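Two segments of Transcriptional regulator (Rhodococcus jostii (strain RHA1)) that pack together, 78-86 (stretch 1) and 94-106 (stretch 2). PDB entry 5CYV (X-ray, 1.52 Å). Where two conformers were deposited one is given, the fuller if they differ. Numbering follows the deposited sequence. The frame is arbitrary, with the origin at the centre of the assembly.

Stretch 1 (78-86) ERGLVVRTL
Stretch 2 94-106: KLIAATEEGRRLR

The Thr 99 hydroxyl makes two hydrogen bonds, one to each stretch. Thr 99 sits at the N-cap of the helix that begins at Glu 100 (phi near -65, psi near -40). Its OG1 donates to Gly 80 O at 2.6 Å and accepts from Gly 102 N at 3.0 Å, the capping bond. Its chi1 is p (62°). The backbone joins in: Thr 99 N donates to Leu 81 O at 3.0 Å, nearly linear at 173°.

Gly 80 is the first residue after a helix to leave helical phi/psi, in a Schellman motif. Its phi/psi of 76/23 is a positive-phi conformation that favours glycine. Leu 81 (-97/-28) then leads into strand 82-86.

That strand pairs with strand 94-98 as an antiparallel ladder. The axes run at 150° and approach to 4.5 Å. Val 83 and Ala 97 form a hydrogen-bonded pair, CA-CA 5.3 Å. Val 83 N to Ala 97 O is 2.8 Å, and Ala 97 N to Val 83 O is 2.9 Å. Thr 85 and Leu 95 repeat the pattern, CA-CA 5.3 Å. Thr 85 N to Leu 95 O is 2.9 Å, and Leu 95 N to Thr 85 O is 3.0 Å. Each such pair turns both N-H and C=O toward the other strand. The non-hydrogen-bonded pairs bring their CA atoms closer: Val 82 with Ala 98 (4.2 Å), Arg 84 with Ile 96 (4.9 Å) and Leu 86 with Lys 94 (4.7 Å). Phi/psi is -137/163 at Val 82, -81/118 at Arg 84, -128/-175 at Thr 85, -120/148 at Leu 95 and -72/144 at Ala 98.

Side chains alternate between the two faces. Val 83, Thr 85, Leu 95 and Ala 97 share one. There Thr 85 CG2 lies 3.7 Å from Ala 97 CB. Val 83 CG2 also meets Thr 99 CG2 at 3.7 Å. Val 83 and Thr 85 are both t; Leu 95 is m, t. The other face carries Val 82 (m), Arg 84 (m, t, t), Leu 86 (m, t), Lys 94 (m, t, t, t), Ile 96 (m, 147°) and Ala 98. Val 82 CB lies 3.9 Å from Ile 96 CG2, and Leu 86 CD2 3.8 Å from Lys 94 CG; the Lys 94 chain then leads away.

Helix 100-106 packs on the turn before the first strand. Gly 102 CA comes within 3.4 Å of Leu 81 O in a CA-H...O contact. A CB here would clash with that oxygen, so the close approach depends on glycine. Leu 81 is m, t; its CD1 reaches Leu 105 CD2 (Leu 105 t, p) at 3.5 Å, an apolar contact. Leu 81 CD2 lies 3.8 Å from Glu 101 CG. Glu 101 OE2 bridges to Arg 104 NE at 3.1 Å.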

ATOM      1  N   GLU B  78       9.932  -4.453  24.880  1.00 21.06           N
ATOM      2  CA  GLU B  78       9.711  -5.655  25.669  1.00 22.11           C
ATOM      3  C   GLU B  78      10.569  -6.806  25.178  1.00 25.22           C
ATOM      4  O   GLU B  78      10.911  -7.688  25.987  1.00 25.65           O
ATOM      5  CB  GLU B  78       8.235  -6.057  25.642  1.00 30.31           C
ATOM      6  CG  GLU B  78       7.962  -7.218  26.547  1.00 50.76           C
ATOM      7  CD  GLU B  78       8.001  -6.842  28.004  1.00 55.59           C
ATOM      8  OE1 GLU B  78       7.683  -5.672  28.322  1.00 56.71           O
ATOM      9  OE2 GLU B  78       8.349  -7.718  28.833  1.00 74.99           O
ATOM     10  N   ARG B  79      10.920  -6.803  23.883  1.00 24.39           N
ATOM     11  CA  ARG B  79      11.805  -7.827  23.347  1.00 24.91           C
ATOM     12  C   ARG B  79      13.264  -7.476  23.460  1.00 26.06           C
ATOM     13  O   ARG B  79      14.117  -8.249  23.007  1.00 28.38           O
ATOM     14  CB  ARG B  79      11.484  -8.102  21.865  1.00 24.43           C
ATOM     15  CG  ARG B  79      10.184  -8.852  21.614  1.00 32.04           C
ATOM     16  CD  ARG B  79      10.022  -9.092  20.122  1.00 28.81           C
ATOM     17  NE  ARG B  79      11.027 -10.044  19.621  1.00 27.48           N
ATOM     18  CZ  ARG B  79      11.121 -10.389  18.321  1.00 23.82           C
ATOM     19  NH1 ARG B  79      10.284  -9.906  17.438  1.00 27.27           N
ATOM     20  NH2 ARG B  79      12.068 -11.236  17.924  1.00 25.95           N
ATOM     21  N   GLY B  80      13.577  -6.311  24.031  1.00 21.34           N
ATOM     22  CA  GLY B  80      14.980  -5.958  24.204  1.00 20.63           C
ATOM     23  C   GLY B  80      15.662  -5.503  22.900  1.00 21.24           C
ATOM     24  O   GLY B  80      16.888  -5.521  22.779  1.00 23.96           O
ATOM     25  N   LEU B  81      14.860  -5.048  21.967  1.00 20.63           N
ATOM     26  CA  LEU B  81      15.381  -4.677  20.653  1.00 19.70           C
ATOM     27  C   LEU B  81      15.634  -3.169  20.548  1.00 20.87           C
ATOM     28  O   LEU B  81      16.440  -2.730  19.739  1.00 19.83           O
ATOM     29  CB  LEU B  81      14.404  -5.090  19.540  1.00 18.05           C
ATOM     30  CG  LEU B  81      14.075  -6.579  19.514  1.00 21.68           C
ATOM     31  CD1 LEU B  81      12.970  -6.885  18.504  1.00 22.47           C
ATOM     32  CD2 LEU B  81      15.370  -7.350  19.123  1.00 20.13           C
ATOM     33  N   VAL B  82      14.875  -2.372  21.311  1.00 18.85           N
ATOM     34  CA  VAL B  82      15.167  -0.927  21.401  1.00 18.03           C
ATOM     35  C   VAL B  82      15.041  -0.534  22.841  1.00 16.27           C
ATOM     36  O   VAL B  82      14.449  -1.273  23.653  1.00 20.38           O
ATOM     37  CB  VAL B  82      14.197  -0.035  20.550  1.00 17.28           C
ATOM     38  CG1 VAL B  82      14.206  -0.406  19.081  1.00 19.75           C
ATOM     39  CG2 VAL B  82      12.720  -0.102  21.072  1.00 19.55           C
ATOM     40  N   VAL B  83      15.595   0.631  23.174  1.00 18.92           N
ATOM     41  CA  VAL B  83      15.483   1.203  24.496  0.78 20.14           C
ATOM     42  C   VAL B  83      15.030   2.650  24.336  1.00 19.52           C
ATOM     43  O   VAL B  83      15.472   3.331  23.420  1.00 23.25           O
ATOM     44  CB  VAL B  83      16.831   1.164  25.273  0.78 23.33           C
ATOM     45  CG1 VAL B  83      16.720   1.979  26.515  0.78 23.20           C
ATOM     46  CG2 VAL B  83      17.147  -0.253  25.669  0.78 22.92           C
ATOM     47  N   ARG B  84      14.157   3.108  25.208  1.00 22.71           N
ATOM     48  CA  ARG B  84      13.865   4.533  25.243  1.00 23.87           C
ATOM     49  C   ARG B  84      14.952   5.225  26.035  1.00 28.85           C
ATOM     50  O   ARG B  84      15.132   4.946  27.255  1.00 30.08           O
ATOM     51  CB  ARG B  84      12.498   4.784  25.864  1.00 24.06           C
ATOM     52  CG  ARG B  84      11.331   4.285  25.027  1.00 26.16           C
ATOM     53  CD  ARG B  84      10.014   4.713  25.688  1.00 29.81           C
ATOM     54  NE  ARG B  84       8.870   4.634  24.763  1.00 29.26           N
ATOM     55  CZ  ARG B  84       8.018   3.617  24.714  1.00 28.71           C
ATOM     56  NH1 ARG B  84       8.211   2.568  25.521  1.00 32.82           N
ATOM     57  NH2 ARG B  84       6.969   3.638  23.890  1.00 30.54           N
ATOM     58  N   THR B  85      15.677   6.116  25.380  1.00 24.96           N
ATOM     59  CA  THR B  85      16.781   6.807  26.014  1.00 24.42           C
ATOM     60  C   THR B  85      16.654   8.303  25.831  1.00 25.26           C
ATOM     61  O   THR B  85      15.614   8.787  25.324  1.00 28.41           O
ATOM     62  CB  THR B  85      18.143   6.259  25.479  1.00 27.27           C
ATOM     63  OG1 THR B  85      19.216   6.756  26.260  1.00 27.50           O
ATOM     64  CG2 THR B  85      18.399   6.557  23.980  1.00 25.77           C
ATOM     65  N   LEU B  86      17.656   9.048  26.272  1.00 27.52           N
ATOM     66  CA  LEU B  86      17.606  10.508  26.137  1.00 26.72           C
ATOM     67  C   LEU B  86      18.789  10.836  25.293  1.00 27.27           C
ATOM     68  O   LEU B  86      19.851  10.264  25.491  1.00 33.87           O
ATOM     69  CB  LEU B  86      17.644  11.244  27.498  1.00 25.82           C
ATOM     70  CG  LEU B  86      16.509  10.877  28.443  1.00 31.40           C
ATOM     71  CD1 LEU B  86      16.754  11.567  29.762  1.00 39.13           C
ATOM     72  CD2 LEU B  86      15.120  11.281  27.907  1.00 33.27           C
ATOM     73  N   LYS B  94      13.810  12.846  23.464  1.00 28.31           N
ATOM     74  CA  LYS B  94      13.718  11.436  23.741  1.00 24.61           C
ATOM     75  C   LYS B  94      13.999  10.662  22.461  1.00 30.62           C
ATOM     76  O   LYS B  94      13.476  11.039  21.385  1.00 30.75           O
ATOM     77  CB  LYS B  94      12.348  11.087  24.285  1.00 25.87           C
ATOM     78  CG  LYS B  94      12.139  11.780  25.665  1.00 36.86           C
ATOM     79  CD  LYS B  94      10.775  11.526  26.204  1.00 46.84           C
ATOM     80  CE  LYS B  94      10.532  12.286  27.511  1.00 53.99           C
ATOM     81  NZ  LYS B  94       9.118  12.100  27.899  1.00 62.93           N
ATOM     82  N   LEU B  95      14.854   9.646  22.561  1.00 24.78           N
ATOM     83  CA  LEU B  95      15.193   8.831  21.396  1.00 23.23           C
ATOM     84  C   LEU B  95      14.836   7.381  21.594  1.00 27.53           C
ATOM     85  O   LEU B  95      14.853   6.839  22.716  1.00 23.47           O
ATOM     86  CB  LEU B  95      16.682   8.955  21.069  1.00 20.20           C
ATOM     87  CG  LEU B  95      17.175  10.351  20.713  1.00 21.54           C
ATOM     88  CD1 LEU B  95      18.658  10.249  20.491  1.00 26.86           C
ATOM     89  CD2 LEU B  95      16.497  10.958  19.439  1.00 23.60           C
ATOM     90  N   ILE B  96      14.483   6.736  20.493  1.00 22.25           N
ATOM     91  CA  ILE B  96      14.299   5.294  20.431  1.00 20.33           C
ATOM     92  C   ILE B  96      15.586   4.709  19.868  1.00 21.40           C
ATOM     93  O   ILE B  96      15.939   4.979  18.718  1.00 20.90           O
ATOM     94  CB  ILE B  96      13.101   4.951  19.501  1.00 20.57           C
ATOM     95  CG1 ILE B  96      11.813   5.625  19.993  1.00 22.73           C
ATOM     96  CG2 ILE B  96      12.938   3.419  19.391  1.00 22.21           C
ATOM     97  CD1 ILE B  96      10.903   6.006  18.827  1.00 23.62           C
ATOM     98  N   ALA B  97      16.343   4.036  20.723  1.00 21.06           N
ATOM     99  CA  ALA B  97      17.672   3.535  20.318  1.00 20.66           C
ATOM    100  C   ALA B  97      17.709   2.036  20.194  1.00 18.00           C
ATOM    101  O   ALA B  97      17.292   1.309  21.089  1.00 20.06           O
ATOM    102  CB  ALA B  97      18.761   3.987  21.365  1.00 22.06           C
ATOM    103  N   ALA B  98      18.286   1.560  19.102  1.00 20.85           N
ATOM    104  CA  ALA B  98      18.430   0.141  18.954  1.00 20.02           C
ATOM    105  C   ALA B  98      19.474  -0.442  19.856  1.00 22.63           C
ATOM    106  O   ALA B  98      20.514   0.165  20.129  1.00 23.95           O
ATOM    107  CB  ALA B  98      18.786  -0.173  17.495  1.00 20.24           C
ATOM    108  N   THR B  99      19.211  -1.654  20.350  1.00 20.83           N
ATOM    109  CA  THR B  99      20.213  -2.368  21.122  1.00 21.66           C
ATOM    110  C   THR B  99      21.089  -3.219  20.231  1.00 21.68           C
ATOM    111  O   THR B  99      20.772  -3.350  19.054  1.00 20.27           O
ATOM    112  CB  THR B  99      19.546  -3.294  22.153  1.00 21.93           C
ATOM    113  OG1 THR B  99      18.759  -4.260  21.460  1.00 20.48           O
ATOM    114  CG2 THR B  99      18.583  -2.506  23.103  1.00 25.21           C
ATOM    115  N   GLU B 100      22.147  -3.810  20.775  1.00 22.11           N
ATOM    116  CA  GLU B 100      22.919  -4.778  19.992  1.00 27.40           C
ATOM    117  C   GLU B 100      22.040  -5.891  19.414  1.00 24.43           C
ATOM    118  O   GLU B 100      22.149  -6.268  18.228  1.00 23.89           O
ATOM    119  CB  GLU B 100      24.023  -5.361  20.886  1.00 28.01           C
ATOM    120  CG  GLU B 100      24.316  -6.816  20.673  1.00 51.80           C
ATOM    121  CD  GLU B 100      25.736  -7.183  21.090  1.00 74.55           C
ATOM    122  OE1 GLU B 100      26.279  -6.532  22.017  1.00 76.88           O
ATOM    123  OE2 GLU B 100      26.301  -8.124  20.492  1.00 90.70           O
ATOM    124  N   GLU B 101      21.119  -6.409  20.221  1.00 22.68           N
ATOM    125  CA  GLU B 101      20.221  -7.468  19.738  1.00 23.55           C
ATOM    126  C   GLU B 101      19.241  -6.960  18.663  1.00 22.08           C
ATOM    127  O   GLU B 101      18.971  -7.625  17.644  1.00 19.88           O
ATOM    128  CB  GLU B 101      19.465  -8.064  20.926  1.00 25.33           C
ATOM    129  CG  GLU B 101      18.433  -9.114  20.571  1.00 35.39           C
ATOM    130  CD  GLU B 101      18.987 -10.278  19.750  1.00 54.64           C
ATOM    131  OE1 GLU B 101      20.169 -10.663  19.911  1.00 49.53           O
ATOM    132  OE2 GLU B 101      18.218 -10.821  18.921  1.00 63.08           O
ATOM    133  N   GLY B 102      18.766  -5.736  18.852  1.00 20.77           N
ATOM    134  CA  GLY B 102      17.956  -5.092  17.826  1.00 17.56           C
ATOM    135  C   GLY B 102      18.704  -4.917  16.492  1.00 18.36           C
ATOM    136  O   GLY B 102      18.118  -5.123  15.436  1.00 18.87           O
ATOM    137  N   ARG B 103      19.971  -4.565  16.555  1.00 19.14           N
ATOM    138  CA  ARG B 103      20.726  -4.392  15.303  1.00 18.73           C
ATOM    139  C   ARG B 103      20.915  -5.741  14.642  1.00 19.96           C
ATOM    140  O   ARG B 103      20.837  -5.855  13.389  1.00 20.80           O
ATOM    141  CB  ARG B 103      22.070  -3.698  15.532  1.00 22.62           C
ATOM    142  CG  ARG B 103      21.915  -2.264  15.983  1.00 22.04           C
ATOM    143  CD  ARG B 103      23.275  -1.533  16.131  1.00 23.37           C
ATOM    144  NE  ARG B 103      22.991  -0.152  16.605  1.00 28.18           N
ATOM    145  CZ  ARG B 103      22.582   0.840  15.801  1.00 27.23           C
ATOM    146  NH1 ARG B 103      22.475   0.648  14.474  1.00 24.85           N
ATOM    147  NH2 ARG B 103      22.323   2.029  16.324  1.00 30.63           N
ATOM    148  N   ARG B 104      21.163  -6.774  15.443  1.00 22.53           N
ATOM    149  CA  ARG B 104      21.371  -8.100  14.846  1.00 21.49           C
ATOM    150  C   ARG B 104      20.065  -8.593  14.180  1.00 20.97           C
ATOM    151  O   ARG B 104      20.079  -9.141  13.058  1.00 22.69           O
ATOM    152  CB  ARG B 104      21.866  -9.085  15.912  1.00 25.21           C
ATOM    153  CG  ARG B 104      21.799 -10.545  15.504  1.00 37.01           C
ATOM    154  CD  ARG B 104      21.407 -11.494  16.661  1.00 53.62           C
ATOM    155  NE  ARG B 104      19.987 -11.853  16.588  1.00 67.56           N
ATOM    156  CZ  ARG B 104      19.422 -12.610  15.640  1.00 63.02           C
ATOM    157  NH1 ARG B 104      20.141 -13.133  14.646  1.00 64.11           N
ATOM    158  NH2 ARG B 104      18.116 -12.847  15.695  1.00 73.26           N
ATOM    159  N   LEU B 105      18.924  -8.368  14.826  1.00 19.91           N
ATOM    160  CA  LEU B 105      17.645  -8.787  14.257  1.00 19.01           C
ATOM    161  C   LEU B 105      17.312  -7.951  13.045  1.00 17.74           C
ATOM    162  O   LEU B 105      16.766  -8.454  12.056  1.00 19.66           O
ATOM    163  CB  LEU B 105      16.537  -8.678  15.316  1.00 20.00           C
ATOM    164  CG  LEU B 105      15.207  -9.231  14.821  1.00 21.03           C
ATOM    165  CD1 LEU B 105      15.302 -10.730  14.585  1.00 25.31           C
ATOM    166  CD2 LEU B 105      14.058  -8.880  15.812  1.00 22.76           C
ATOM    167  N   ARG B 106      17.680  -6.678  13.102  1.00 18.25           N
ATOM    168  CA  ARG B 106      17.374  -5.811  11.979  1.00 18.06           C
ATOM    169  C   ARG B 106      18.168  -6.252  10.757  1.00 19.47           C
ATOM    170  O   ARG B 106      17.656  -6.227   9.637  1.00 20.96           O
ATOM    171  CB  ARG B 106      17.695  -4.354  12.320  1.00 18.93           C
ATOM    172  CG  ARG B 106      17.846  -3.452  11.107  1.00 22.67           C
ATOM    173  CD  ARG B 106      19.118  -2.624  11.189  1.00 58.79           C
ATOM    174  NE  ARG B 106      19.338  -1.838   9.979  1.00 63.87           N
ATOM    175  CZ  ARG B 106      19.955  -2.294   8.893  1.00 69.41           C
ATOM    176  NH1 ARG B 106      20.417  -3.537   8.864  1.00 66.91           N
ATOM    177  NH2 ARG B 106      20.111  -1.507   7.838  1.00 66.95           N
TER